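Local coordinates for natterin-like protein (PDB 6IUL), which probably binds glycans through a jacalin-like lectin module and forms membrane pores through an aerolysin-type module, acting as a cytotoxic lamprey immune protein, at residues N17-N22 with L125-R130; A28-L33 with V45-T50; Q167-K172 with A266-A271; S191-K196 with S243-E248. All coordinates share one frame; numbering follows the deposited sequence.

The four contacts are all antiparallel strand pairs. Contacts 1, 3 and 4 reach the same large mixed sheet, whereas contact 2 lies in a separate four-stranded sheet. Contacts 1 and 2, in the jacalin-like lectin region, touch where Phe-21 packs on Val-47 and Leu-49; contact 2 has no exposed residue, whereas contact 1 has one face that is largely polar and solvent-accessible. Contacts 3 and 4, in the aerolysin-type region, meet where Glu-169 and Ile-171 pack on Lys-192, and Ile-268 on Ile-194; both reach the second subunit. Aromatic faces over glycine and lysine mark the lectin pairs; contact 4 is rich in lysine and glutamate, while contact 3 mixes charged and apolar chains. Beta bulges interrupt contacts 2 and 3.

Contact 1: N17-N22 with L125-R130; sequences NAFSFN and LGVQGR
Phe-19 and Arg-130 bring the largest areas to this antiparallel pair of the jacalin-like lectin domain, in which strand 17-22 runs beside 125-130 with axes 176° apart. The Phe-19 side chain lies across the neighbouring strand: CG sits between the backbone N and the carbonyl carbon (chi1 62°), and the ring takes Gly-129 against one face. The evidence for a CH-pi contact is Gly-129 CA, 4.0 Å from the ring centroid and 20° off the normal. Glycine leaves little bulk under the ring, and the same pair is joined by two backbone hydrogen bonds, Phe-19 N to Gly-129 O and Gly-129 N to Phe-19 O. At the ring edge CE1 meets Val-127 CG2 at 4.0 Å, and Val-127 CG2 also approaches Phe-21 CB. Phe-57 of strand 54-58 stacks on the Phe-19 ring, tying this face to the next sheet.

The face bearing Ala-18, Ser-20, Gln-128 and Arg-130 is mostly polar. Ser-20 OG donates to Gln-128 OE1 at 2.7 Å, from above the amide plane. Arg-130 extends from CG to NE, and one face of its guanidinium lies against Ala-18 CB. Its NH2 bonds to Gly-16 O and also donates to a water, at 2.6 Å and in the guanidinium plane; the same water accepts from Ala-18 N at 2.8 Å.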
loop_
_atom_site.group_PDB
_atom_site.type_symbol
_atom_site.label_atom_id
_atom_site.label_comp_id
_atom_site.label_asym_id
_atom_site.label_seq_id
_atom_site.Cartn_x
_atom_site.Cartn_y
_atom_site.Cartn_z
ATOM N N ASN A 17 -37.555 20.835 -24.948
ATOM C CA ASN A 17 -36.706 20.103 -25.852
ATOM C C ASN A 17 -35.805 19.148 -25.071
ATOM O O ASN A 17 -35.284 19.502 -23.983
ATOM C CB ASN A 17 -35.801 21.088 -26.605
ATOM C CG ASN A 17 -36.595 22.038 -27.476
ATOM O OD1 ASN A 17 -37.639 21.666 -28.002
ATOM N ND2 ASN A 17 -36.116 23.258 -27.625
ATOM N N ALA A 18 -35.583 17.973 -25.651
ATOM C CA ALA A 18 -34.740 16.938 -25.053
ATOM C C ALA A 18 -33.320 17.402 -24.865
ATOM O O ALA A 18 -32.759 18.072 -25.717
ATOM C CB ALA A 18 -34.778 15.637 -25.895
ATOM N N PHE A 19 -32.751 17.050 -23.709
ATOM C CA PHE A 19 -31.302 17.177 -23.473
ATOM C C PHE A 19 -30.784 15.963 -22.779
ATOM O O PHE A 19 -31.542 15.257 -22.092
ATOM C CB PHE A 19 -30.983 18.452 -22.680
ATOM C CG PHE A 19 -31.604 18.508 -21.287
ATOM C CD1 PHE A 19 -30.968 17.915 -20.217
ATOM C CD2 PHE A 19 -32.818 19.135 -21.065
ATOM C CE1 PHE A 19 -31.521 17.946 -18.956
ATOM C CE2 PHE A 19 -33.392 19.168 -19.817
ATOM C CZ PHE A 19 -32.724 18.592 -18.740
ATOM N N SER A 20 -29.503 15.704 -22.974
ATOM C CA SER A 20 -28.786 14.648 -22.268
ATOM C C SER A 20 -27.354 15.061 -22.038
ATOM O O SER A 20 -26.676 15.418 -22.962
ATOM C CB SER A 20 -28.811 13.333 -23.071
ATOM O OG SER A 20 -28.393 12.222 -22.274
ATOM N N PHE A 21 -26.898 15.003 -20.790
ATOM C CA PHE A 21 -25.547 15.374 -20.434
ATOM C C PHE A 21 -25.060 14.180 -19.633
ATOM O O PHE A 21 -25.463 13.968 -18.459
ATOM C CB PHE A 21 -25.556 16.664 -19.587
ATOM C CG PHE A 21 -24.195 17.155 -19.192
ATOM C CD1 PHE A 21 -23.271 17.458 -20.153
ATOM C CD2 PHE A 21 -23.846 17.309 -17.867
ATOM C CE1 PHE A 21 -22.025 17.894 -19.814
ATOM C CE2 PHE A 21 -22.591 17.740 -17.510
ATOM C CZ PHE A 21 -21.691 18.059 -18.477
ATOM N N ASN A 22 -24.189 13.405 -20.259
ATOM C CA ASN A 22 -23.879 12.044 -19.793
ATOM C C ASN A 22 -22.398 11.765 -19.895
ATOM O O ASN A 22 -21.841 11.908 -20.964
ATOM C CB ASN A 22 -24.656 11.067 -20.679
ATOM C CG ASN A 22 -24.547 9.629 -20.221
ATOM O OD1 ASN A 22 -23.754 9.313 -19.358
ATOM N ND2 ASN A 22 -25.362 8.740 -20.791
ATOM N N LEU A 125 -23.910 9.693 -13.512
ATOM C CA LEU A 125 -23.190 10.017 -14.741
ATOM C C LEU A 125 -23.658 11.315 -15.381
ATOM O O LEU A 125 -23.058 11.764 -16.367
ATOM C CB LEU A 125 -23.349 8.909 -15.777
ATOM C CG LEU A 125 -22.665 7.561 -15.512
ATOM C CD1 LEU A 125 -23.186 6.517 -16.468
ATOM C CD2 LEU A 125 -21.158 7.709 -15.586
ATOM N N GLY A 126 -24.708 11.938 -14.862
ATOM C CA GLY A 126 -25.200 13.191 -15.430
ATOM C C GLY A 126 -26.730 13.258 -15.351
ATOM O O GLY A 126 -27.370 12.605 -14.487
ATOM N N VAL A 127 -27.334 14.016 -16.269
ATOM C CA VAL A 127 -28.791 14.237 -16.276
ATOM C C VAL A 127 -29.392 14.124 -17.651
ATOM O O VAL A 127 -28.699 14.213 -18.635
ATOM C CB VAL A 127 -29.157 15.627 -15.748
ATOM C CG1 VAL A 127 -28.724 15.769 -14.297
ATOM C CG2 VAL A 127 -28.518 16.713 -16.619
ATOM N N GLN A 128 -30.702 13.938 -17.700
ATOM C CA GLN A 128 -31.389 13.842 -18.962
ATOM C C GLN A 128 -32.806 14.272 -18.745
ATOM O O GLN A 128 -33.418 13.957 -17.711
ATOM C CB GLN A 128 -31.369 12.390 -19.486
ATOM C CG GLN A 128 -31.978 12.196 -20.881
ATOM C CD GLN A 128 -31.555 10.857 -21.522
ATOM O OE1 GLN A 128 -30.375 10.529 -21.560
ATOM N NE2 GLN A 128 -32.534 10.089 -21.992
ATOM N N GLY A 129 -33.362 14.994 -19.706
ATOM C CA GLY A 129 -34.727 15.432 -19.584
ATOM C C GLY A 129 -35.189 16.337 -20.709
ATOM O O GLY A 129 -34.758 16.182 -21.858
ATOM N N ARG A 130 -36.103 17.253 -20.382
ATOM C CA ARG A 130 -36.579 18.228 -21.360
ATOM C C ARG A 130 -36.672 19.601 -20.711
ATOM O O ARG A 130 -37.131 19.733 -19.574
ATOM C CB ARG A 130 -37.946 17.834 -21.928
ATOM C CG ARG A 130 -37.953 16.617 -22.815
ATOM C CD ARG A 130 -39.371 16.266 -23.250
ATOM N NE ARG A 130 -39.335 15.199 -24.254
ATOM C CZ ARG A 130 -38.909 15.374 -25.522
ATOM N NH1 ARG A 130 -38.910 14.341 -26.374
ATOM N NH2 ARG A 130 -38.493 16.584 -25.971
HETATM O O HOH W 1 -37.036 17.449 -27.943
#

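Contact 2: A28-L33 with V45-T50; sequences ATLQKL and VQVWLT
Lys-32 and Trp-48 lie side by side across a beta hairpin of the jacalin-like domain, pointing the same way from a hydrogen-bonded antiparallel pair. Lys-32 CB starts beside the indole, 3.7 Å from Trp-48 CE3. CG, anti to the backbone N (chi1 -173°), is nearest the same atom at 3.6 Å and also approaches CZ3. CD stands over the face of the six-membered ring, 3.9 Å from its centroid and 13° off the normal, a CH-pi contact. The chain stays extended, and NZ ends 4.9 Å from that centroid, still over the face, in a cation-pi interaction; a long, weak ion pair to Glu-66 supplies a second partner. Gln-46 CG lies over the opposite face, toward the rim, so methylene groups flank the indole on both faces.

Beside this pair the register slips by one residue. Gln-31 N and Lys-32 N both point to Trp-48 O, the first at 2.9 Å and the second in a weak bond at 3.3 Å, the signature of a classic beta bulge. Beyond it, Thr-29 N donates to Thr-50 OG1 at 3.1 Å with an N-H...O angle of 171°, and Thr-50 OG1 has a further partner in Asn-204 O.

Toward the Leu-33 and Val-47 face, Leu-30 CD1 meets Val-47 CG1 at 3.6 Å, the side chains crossing at about a right angle. Strands 30-37 and 42-49 form the middle of a four-stranded antiparallel sheet, flanked by 65-68 and 54-58, and Val-47 and Leu-49 pack on Phe-21 of strand 17-22.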
loop_
_atom_site.group_PDB
_atom_site.type_symbol
_atom_site.label_atom_id
_atom_site.label_comp_id
_atom_site.label_asym_id
_atom_site.label_seq_id
_atom_site.Cartn_x
_atom_site.Cartn_y
_atom_site.Cartn_z
ATOM N N ALA A 28 -16.904 9.477 -16.725
ATOM C CA ALA A 28 -16.858 10.699 -15.943
ATOM C C ALA A 28 -18.176 10.815 -15.176
ATOM O O ALA A 28 -19.221 10.478 -15.707
ATOM C CB ALA A 28 -16.652 11.911 -16.836
ATOM N N THR A 29 -18.108 11.288 -13.939
ATOM C CA THR A 29 -19.232 11.278 -13.065
ATOM C C THR A 29 -19.573 12.670 -12.529
ATOM O O THR A 29 -18.855 13.626 -12.690
ATOM C CB THR A 29 -18.971 10.330 -11.873
ATOM O OG1 THR A 29 -17.811 10.727 -11.156
ATOM C CG2 THR A 29 -18.784 8.903 -12.357
ATOM N N LEU A 30 -20.715 12.766 -11.885
ATOM C CA LEU A 30 -21.216 14.022 -11.376
ATOM C C LEU A 30 -20.317 14.533 -10.266
ATOM O O LEU A 30 -20.121 13.837 -9.293
ATOM C CB LEU A 30 -22.644 13.836 -10.846
ATOM C CG LEU A 30 -23.269 15.067 -10.191
ATOM C CD1 LEU A 30 -23.477 16.177 -11.227
ATOM C CD2 LEU A 30 -24.586 14.705 -9.494
ATOM N N GLN A 31 -19.806 15.754 -10.421
ATOM C CA GLN A 31 -18.960 16.387 -9.427
ATOM C C GLN A 31 -19.684 17.509 -8.699
ATOM O O GLN A 31 -19.533 17.672 -7.479
ATOM C CB GLN A 31 -17.672 16.945 -10.051
ATOM C CG GLN A 31 -16.798 17.581 -8.977
ATOM C CD GLN A 31 -15.353 17.813 -9.331
ATOM O OE1 GLN A 31 -14.867 17.437 -10.402
ATOM N NE2 GLN A 31 -14.672 18.529 -8.435
ATOM N N LYS A 32 -20.469 18.280 -9.444
ATOM C CA LYS A 32 -21.105 19.433 -8.904
ATOM C C LYS A 32 -22.430 19.731 -9.620
ATOM O O LYS A 32 -22.544 19.578 -10.818
ATOM C CB LYS A 32 -20.158 20.620 -9.045
ATOM C CG LYS A 32 -20.595 21.919 -8.373
ATOM C CD LYS A 32 -19.514 23.001 -8.621
ATOM C CE LYS A 32 -19.861 24.315 -7.983
ATOM N NZ LYS A 32 -18.685 25.250 -8.034
ATOM N N LEU A 33 -23.401 20.239 -8.867
ATOM C CA LEU A 33 -24.693 20.623 -9.393
ATOM C C LEU A 33 -25.099 21.971 -8.826
ATOM O O LEU A 33 -24.875 22.265 -7.650
ATOM C CB LEU A 33 -25.712 19.618 -8.928
ATOM C CG LEU A 33 -27.159 19.858 -9.224
ATOM C CD1 LEU A 33 -27.337 19.837 -10.718
ATOM C CD2 LEU A 33 -28.110 18.829 -8.584
ATOM N N VAL A 45 -30.639 24.274 -14.361
ATOM C CA VAL A 45 -29.636 23.450 -13.728
ATOM C C VAL A 45 -28.316 23.634 -14.468
ATOM O O VAL A 45 -28.292 23.679 -15.687
ATOM C CB VAL A 45 -30.117 21.986 -13.811
ATOM C CG1 VAL A 45 -28.999 21.030 -13.707
ATOM C CG2 VAL A 45 -31.113 21.686 -12.718
ATOM N N GLN A 46 -27.233 23.740 -13.734
ATOM C CA GLN A 46 -25.909 23.620 -14.299
ATOM C C GLN A 46 -25.172 22.410 -13.646
ATOM O O GLN A 46 -25.200 22.217 -12.432
ATOM C CB GLN A 46 -25.173 24.914 -14.086
ATOM C CG GLN A 46 -23.729 24.977 -14.548
ATOM C CD GLN A 46 -23.188 26.391 -14.655
ATOM O OE1 GLN A 46 -22.895 27.059 -13.676
ATOM N NE2 GLN A 46 -23.028 26.819 -15.874
ATOM N N VAL A 47 -24.508 21.615 -14.461
ATOM C CA VAL A 47 -23.931 20.363 -14.039
ATOM C C VAL A 47 -22.485 20.294 -14.500
ATOM O O VAL A 47 -22.155 20.604 -15.675
ATOM C CB VAL A 47 -24.687 19.193 -14.714
ATOM C CG1 VAL A 47 -24.093 17.846 -14.324
ATOM C CG2 VAL A 47 -26.184 19.233 -14.408
ATOM N N TRP A 48 -21.628 19.850 -13.578
ATOM C CA TRP A 48 -20.198 19.634 -13.855
ATOM C C TRP A 48 -19.841 18.142 -13.670
ATOM O O TRP A 48 -20.260 17.511 -12.669
ATOM C CB TRP A 48 -19.337 20.398 -12.862
ATOM C CG TRP A 48 -19.363 21.893 -12.930
ATOM C CD1 TRP A 48 -18.362 22.692 -13.403
ATOM C CD2 TRP A 48 -20.375 22.775 -12.412
ATOM N NE1 TRP A 48 -18.695 24.015 -13.223
ATOM C CE2 TRP A 48 -19.922 24.099 -12.617
ATOM C CE3 TRP A 48 -21.599 22.575 -11.785
ATOM C CZ2 TRP A 48 -20.688 25.241 -12.242
ATOM C CZ3 TRP A 48 -22.348 23.658 -11.395
ATOM C CH2 TRP A 48 -21.892 25.001 -11.620
ATOM N N LEU A 49 -19.091 17.587 -14.610
ATOM C CA LEU A 49 -18.590 16.224 -14.497
ATOM C C LEU A 49 -17.125 16.218 -14.102
ATOM O O LEU A 49 -16.449 17.222 -14.206
ATOM C CB LEU A 49 -18.795 15.467 -15.780
ATOM C CG LEU A 49 -20.225 15.430 -16.294
ATOM C CD1 LEU A 49 -20.328 14.624 -17.585
ATOM C CD2 LEU A 49 -21.162 14.872 -15.235
ATOM N N THR A 50 -16.638 15.079 -13.620
ATOM C CA THR A 50 -15.281 14.981 -13.090
ATOM C C THR A 50 -14.193 15.101 -14.179
ATOM O O THR A 50 -13.038 15.253 -13.816
ATOM C CB THR A 50 -15.052 13.668 -12.357
ATOM O OG1 THR A 50 -15.441 12.587 -13.212
ATOM C CG2 THR A 50 -15.828 13.629 -11.053
HETATM O O HOH W 2 -12.603 16.174 -11.619
#

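Contact 3: Q167-K172 with A266-A271; sequences QMEEIK and ANIGRA
Segments 167-172 and 266-271 run antiparallel with axes 146° apart, and a classic beta bulge shifts their register by one where Ile-171 and Lys-172 both face Ala-266. Ala-266 O accepts from Ile-171 N at 2.6 Å and, weakly, from Lys-172 N at 3.3 Å, while Ala-266 N donates back to Lys-172 O. Ile-171 reaches across with CD1, which lies 3.7 Å from Ile-268 CB; the two side chains cross at a slant.

On the face with Gln-167 and Ile-268, the extended Glu-169 chain brings OE2 to 3.3 Å from Arg-270 CD. The charges themselves stay apart, OE2 to NE being 4.2 Å, and the guanidinium bonds instead to Asp-272 through NH1. On the other face, Met-168 bends at chi2 (-55°) and sets SD 3.6 Å from Gly-269 CA, while Glu-170 CG lies 3.3 Å from Asn-267 OD1.

The pair belongs to the long-stranded aerolysin-type module, and Lys-172 forms a salt bridge with Asp-118 of the second subunit. Strand 260-285 also pairs with 290-313, whose Tyr-304 touches Glu-169 and Arg-270, and Ile-171 packs on strand 184-200.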
loop_
_atom_site.group_PDB
_atom_site.type_symbol
_atom_site.label_atom_id
_atom_site.label_comp_id
_atom_site.label_asym_id
_atom_site.label_seq_id
_atom_site.Cartn_x
_atom_site.Cartn_y
_atom_site.Cartn_z
ATOM N N GLN A 167 20.736 0.964 -13.795
ATOM C CA GLN A 167 21.835 1.471 -12.977
ATOM C C GLN A 167 22.275 0.378 -11.977
ATOM O O GLN A 167 21.444 -0.168 -11.221
ATOM C CB GLN A 167 21.453 2.736 -12.165
ATOM C CG GLN A 167 21.128 4.049 -12.922
ATOM C CD GLN A 167 22.201 4.559 -13.921
ATOM O OE1 GLN A 167 22.070 5.657 -14.442
ATOM N NE2 GLN A 167 23.209 3.750 -14.231
ATOM N N MET A 168 23.585 0.111 -11.971
ATOM C CA MET A 168 24.201 -0.895 -11.119
ATOM C C MET A 168 24.615 -0.283 -9.796
ATOM O O MET A 168 25.116 0.843 -9.745
ATOM C CB MET A 168 25.422 -1.505 -11.831
ATOM C CG MET A 168 25.094 -2.209 -13.142
ATOM S SD MET A 168 23.827 -3.516 -13.022
ATOM C CE MET A 168 24.090 -4.326 -14.619
ATOM N N GLU A 169 24.357 -1.019 -8.718
ATOM C CA GLU A 169 24.726 -0.626 -7.390
ATOM C C GLU A 169 25.500 -1.812 -6.794
ATOM O O GLU A 169 25.089 -2.972 -6.944
ATOM C CB GLU A 169 23.509 -0.428 -6.464
ATOM C CG GLU A 169 22.226 0.071 -7.052
ATOM C CD GLU A 169 21.098 0.094 -6.018
ATOM O OE1 GLU A 169 21.283 -0.384 -4.886
ATOM O OE2 GLU A 169 20.032 0.633 -6.350
ATOM N N GLU A 170 26.547 -1.508 -6.057
ATOM C CA GLU A 170 27.313 -2.512 -5.360
ATOM C C GLU A 170 26.598 -2.852 -4.047
ATOM O O GLU A 170 26.031 -2.022 -3.372
ATOM C CB GLU A 170 28.706 -2.013 -5.073
ATOM C CG GLU A 170 29.635 -1.889 -6.273
ATOM C CD GLU A 170 31.092 -1.543 -5.836
ATOM O OE1 GLU A 170 31.993 -1.616 -6.709
ATOM O OE2 GLU A 170 31.351 -1.197 -4.624
ATOM N N ILE A 171 26.596 -4.111 -3.701
ATOM C CA ILE A 171 25.939 -4.536 -2.492
ATOM C C ILE A 171 26.974 -5.021 -1.474
ATOM O O ILE A 171 26.855 -4.771 -0.260
ATOM C CB ILE A 171 24.976 -5.689 -2.799
ATOM C CG1 ILE A 171 23.870 -5.194 -3.711
ATOM C CG2 ILE A 171 24.394 -6.288 -1.491
ATOM C CD1 ILE A 171 23.081 -6.311 -4.342
ATOM N N LYS A 172 27.970 -5.761 -1.930
ATOM C CA LYS A 172 28.898 -6.380 -0.959
ATOM C C LYS A 172 30.236 -6.668 -1.589
ATOM O O LYS A 172 30.310 -7.061 -2.792
ATOM C CB LYS A 172 28.297 -7.678 -0.411
ATOM C CG LYS A 172 29.221 -8.444 0.555
ATOM C CD LYS A 172 28.540 -9.661 1.170
ATOM C CE LYS A 172 29.477 -10.388 2.144
ATOM N NZ LYS A 172 28.843 -11.558 2.782
ATOM N N ALA A 266 29.409 -8.197 -5.208
ATOM C CA ALA A 266 28.016 -8.421 -5.550
ATOM C C ALA A 266 27.308 -7.117 -5.903
ATOM O O ALA A 266 27.414 -6.118 -5.170
ATOM C CB ALA A 266 27.274 -9.133 -4.408
ATOM N N ASN A 267 26.560 -7.199 -6.999
ATOM C CA ASN A 267 25.840 -6.065 -7.608
ATOM C C ASN A 267 24.356 -6.402 -7.894
ATOM O O ASN A 267 23.946 -7.572 -7.932
ATOM C CB ASN A 267 26.475 -5.650 -8.933
ATOM C CG ASN A 267 27.915 -5.246 -8.783
ATOM O OD1 ASN A 267 28.234 -4.264 -8.087
ATOM N ND2 ASN A 267 28.824 -6.019 -9.422
ATOM N N ILE A 268 23.572 -5.345 -8.100
ATOM C CA ILE A 268 22.194 -5.469 -8.585
ATOM C C ILE A 268 21.849 -4.300 -9.459
ATOM O O ILE A 268 22.369 -3.195 -9.291
ATOM C CB ILE A 268 21.190 -5.610 -7.441
ATOM C CG1 ILE A 268 19.907 -6.246 -7.955
ATOM C CG2 ILE A 268 20.998 -4.267 -6.795
ATOM C CD1 ILE A 268 18.853 -6.533 -6.904
ATOM N N GLY A 269 21.018 -4.553 -10.461
ATOM C CA GLY A 269 20.605 -3.457 -11.358
ATOM C C GLY A 269 19.236 -2.882 -10.992
ATOM O O GLY A 269 18.318 -3.628 -10.676
ATOM N N ARG A 270 19.110 -1.576 -11.076
ATOM C CA ARG A 270 17.886 -0.853 -10.741
ATOM C C ARG A 270 17.424 -0.046 -11.950
ATOM O O ARG A 270 18.211 0.691 -12.550
ATOM C CB ARG A 270 18.197 0.108 -9.608
ATOM C CG ARG A 270 17.071 0.984 -9.144
ATOM C CD ARG A 270 17.598 1.974 -8.115
ATOM N NE ARG A 270 16.504 2.692 -7.438
ATOM C CZ ARG A 270 15.883 3.784 -7.904
ATOM N NH1 ARG A 270 16.218 4.313 -9.085
ATOM N NH2 ARG A 270 14.928 4.357 -7.171
ATOM N N ALA A 271 16.149 -0.152 -12.285
ATOM C CA ALA A 271 15.608 0.595 -13.413
ATOM C C ALA A 271 14.306 1.284 -13.086
ATOM O O ALA A 271 13.367 0.644 -12.610
ATOM C CB ALA A 271 15.422 -0.327 -14.612
#

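Contact 4: S191-K196 with S243-E248; sequences SKKIIK and SEEKTE
A regular antiparallel ladder of the aerolysin-type module joins 191-196 to 243-248, a pair rich in lysine and glutamate. Lys-192 with Glu-248, Ile-194 with Lys-246 and Lys-196 with Glu-244 are hydrogen-bonded pairs, each with two backbone bonds, and no bulge breaks the register. One face carries Ile-194, whose CG1 packs alongside Lys-246 CB at 4.0 Å and whose CD1 lies 3.6 Å from Glu-248 OE2. That carboxylate is gripped within its own strand: the Lys-246 chain bends at chi2, chi3 and chi4, and NZ meets OE2 on its syn side at 3.1 Å in a salt bridge. Lys-196 runs beside Glu-244, CD 3.5 Å from OE1, but its NZ stays 4.6 Å from that oxygen, beyond a salt bridge. Tyr-304 and Met-307 of strand 290-313 touch this face.

The face bearing Lys-193, Glu-245 and Thr-247 makes hydrogen bonds to the second subunit, Thr-247 OG1 to Ser-211 OG and Lys-193 NZ to Phe-210 O of that chain. Within the pair, the extended Lys-193 chain crosses Glu-245 at a slant and makes a long salt bridge, NZ to OE2 3.7 Å. A water also accepts from Lys-193 NZ, at 3.0 Å.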
loop_
_atom_site.group_PDB
_atom_site.type_symbol
_atom_site.label_atom_id
_atom_site.label_comp_id
_atom_site.label_asym_id
_atom_site.label_seq_id
_atom_site.Cartn_x
_atom_site.Cartn_y
_atom_site.Cartn_z
ATOM N N SER A 191 22.906 -10.652 0.415
ATOM C CA SER A 191 21.459 -10.346 0.329
ATOM C C SER A 191 21.212 -8.841 0.377
ATOM O O SER A 191 22.042 -8.075 0.920
ATOM C CB SER A 191 20.692 -11.025 1.470
ATOM O OG SER A 191 21.128 -10.566 2.762
ATOM N N LYS A 192 20.075 -8.443 -0.178
ATOM C CA LYS A 192 19.634 -7.039 -0.214
ATOM C C LYS A 192 18.126 -6.885 -0.277
ATOM O O LYS A 192 17.438 -7.467 -1.147
ATOM C CB LYS A 192 20.189 -6.336 -1.462
ATOM C CG LYS A 192 19.855 -4.845 -1.459
ATOM C CD LYS A 192 20.394 -4.120 -2.642
ATOM C CE LYS A 192 19.879 -2.697 -2.738
ATOM N NZ LYS A 192 20.171 -1.879 -1.557
ATOM N N LYS A 193 17.622 -6.104 0.652
ATOM C CA LYS A 193 16.237 -5.663 0.626
ATOM C C LYS A 193 15.985 -4.752 -0.571
ATOM O O LYS A 193 16.746 -3.784 -0.770
ATOM C CB LYS A 193 15.924 -4.871 1.904
ATOM C CG LYS A 193 14.545 -4.235 1.847
ATOM C CD LYS A 193 14.230 -3.414 3.073
ATOM C CE LYS A 193 12.800 -2.872 3.019
ATOM N NZ LYS A 193 12.466 -2.181 4.272
ATOM N N ILE A 194 14.948 -5.058 -1.356
ATOM C CA ILE A 194 14.513 -4.167 -2.434
ATOM C C ILE A 194 13.022 -3.896 -2.323
ATOM O O ILE A 194 12.264 -4.706 -1.780
ATOM C CB ILE A 194 14.801 -4.729 -3.851
ATOM C CG1 ILE A 194 14.088 -6.038 -4.082
ATOM C CG2 ILE A 194 16.300 -4.917 -4.060
ATOM C CD1 ILE A 194 14.134 -6.561 -5.495
ATOM N N ILE A 195 12.606 -2.762 -2.857
ATOM C CA ILE A 195 11.173 -2.398 -2.927
ATOM C C ILE A 195 10.791 -2.104 -4.389
ATOM O O ILE A 195 11.124 -1.037 -4.916
ATOM C CB ILE A 195 10.889 -1.158 -2.065
ATOM C CG1 ILE A 195 11.450 -1.381 -0.648
ATOM C CG2 ILE A 195 9.385 -0.824 -2.043
ATOM C CD1 ILE A 195 11.094 -0.333 0.382
ATOM N N LYS A 196 10.117 -3.046 -5.041
ATOM C CA LYS A 196 9.573 -2.836 -6.396
ATOM C C LYS A 196 8.307 -1.970 -6.330
ATOM O O LYS A 196 7.569 -2.042 -5.357
ATOM C CB LYS A 196 9.251 -4.160 -7.063
ATOM C CG LYS A 196 10.461 -5.009 -7.437
ATOM C CD LYS A 196 10.019 -6.376 -8.006
ATOM C CE LYS A 196 11.076 -6.982 -8.902
ATOM N NZ LYS A 196 10.864 -8.417 -9.273
ATOM N N SER A 243 3.237 -1.585 -4.154
ATOM C CA SER A 243 4.656 -1.803 -3.920
ATOM C C SER A 243 4.851 -3.210 -3.391
ATOM O O SER A 243 3.949 -3.773 -2.776
ATOM C CB SER A 243 5.209 -0.760 -2.972
ATOM O OG SER A 243 5.085 -1.245 -1.671
ATOM N N GLU A 244 5.990 -3.823 -3.722
ATOM C CA GLU A 244 6.292 -5.170 -3.277
ATOM C C GLU A 244 7.677 -5.149 -2.597
ATOM O O GLU A 244 8.667 -4.748 -3.214
ATOM C CB GLU A 244 6.270 -6.130 -4.462
ATOM C CG GLU A 244 6.562 -7.592 -4.114
ATOM C CD GLU A 244 7.012 -8.470 -5.317
ATOM O OE1 GLU A 244 7.282 -7.964 -6.428
ATOM O OE2 GLU A 244 7.137 -9.702 -5.141
ATOM N N GLU A 245 7.741 -5.584 -1.342
ATOM C CA GLU A 245 9.014 -5.693 -0.630
ATOM C C GLU A 245 9.591 -7.099 -0.767
ATOM O O GLU A 245 8.884 -8.097 -0.668
ATOM C CB GLU A 245 8.813 -5.386 0.845
ATOM C CG GLU A 245 8.019 -4.110 1.105
ATOM C CD GLU A 245 8.578 -3.321 2.224
ATOM O OE1 GLU A 245 8.232 -2.135 2.281
ATOM O OE2 GLU A 245 9.393 -3.883 3.016
ATOM N N LYS A 246 10.885 -7.191 -0.979
ATOM C CA LYS A 246 11.492 -8.477 -1.262
ATOM C C LYS A 246 12.944 -8.466 -0.755
ATOM O O LYS A 246 13.549 -7.419 -0.600
ATOM C CB LYS A 246 11.389 -8.628 -2.786
ATOM C CG LYS A 246 11.912 -9.887 -3.459
ATOM C CD LYS A 246 11.052 -10.218 -4.712
ATOM C CE LYS A 246 11.796 -10.712 -5.959
ATOM N NZ LYS A 246 12.630 -11.921 -5.747
ATOM N N THR A 247 13.488 -9.625 -0.458
ATOM C CA THR A 247 14.908 -9.758 -0.216
ATOM C C THR A 247 15.518 -10.607 -1.337
ATOM O O THR A 247 15.243 -11.806 -1.457
ATOM C CB THR A 247 15.206 -10.389 1.157
ATOM O OG1 THR A 247 14.633 -9.570 2.187
ATOM C CG2 THR A 247 16.680 -10.480 1.379
ATOM N N GLU A 248 16.362 -9.980 -2.142
ATOM C CA GLU A 248 17.132 -10.673 -3.189
ATOM C C GLU A 248 18.388 -11.326 -2.557
ATOM O O GLU A 248 18.977 -10.788 -1.607
ATOM C CB GLU A 248 17.499 -9.685 -4.296
ATOM C CG GLU A 248 17.421 -10.276 -5.693
ATOM C CD GLU A 248 16.025 -10.700 -6.136
ATOM O OE1 GLU A 248 15.929 -11.742 -6.792
ATOM O OE2 GLU A 248 15.043 -10.005 -5.839
HETATM O O HOH W 3 9.828 -0.953 3.692
#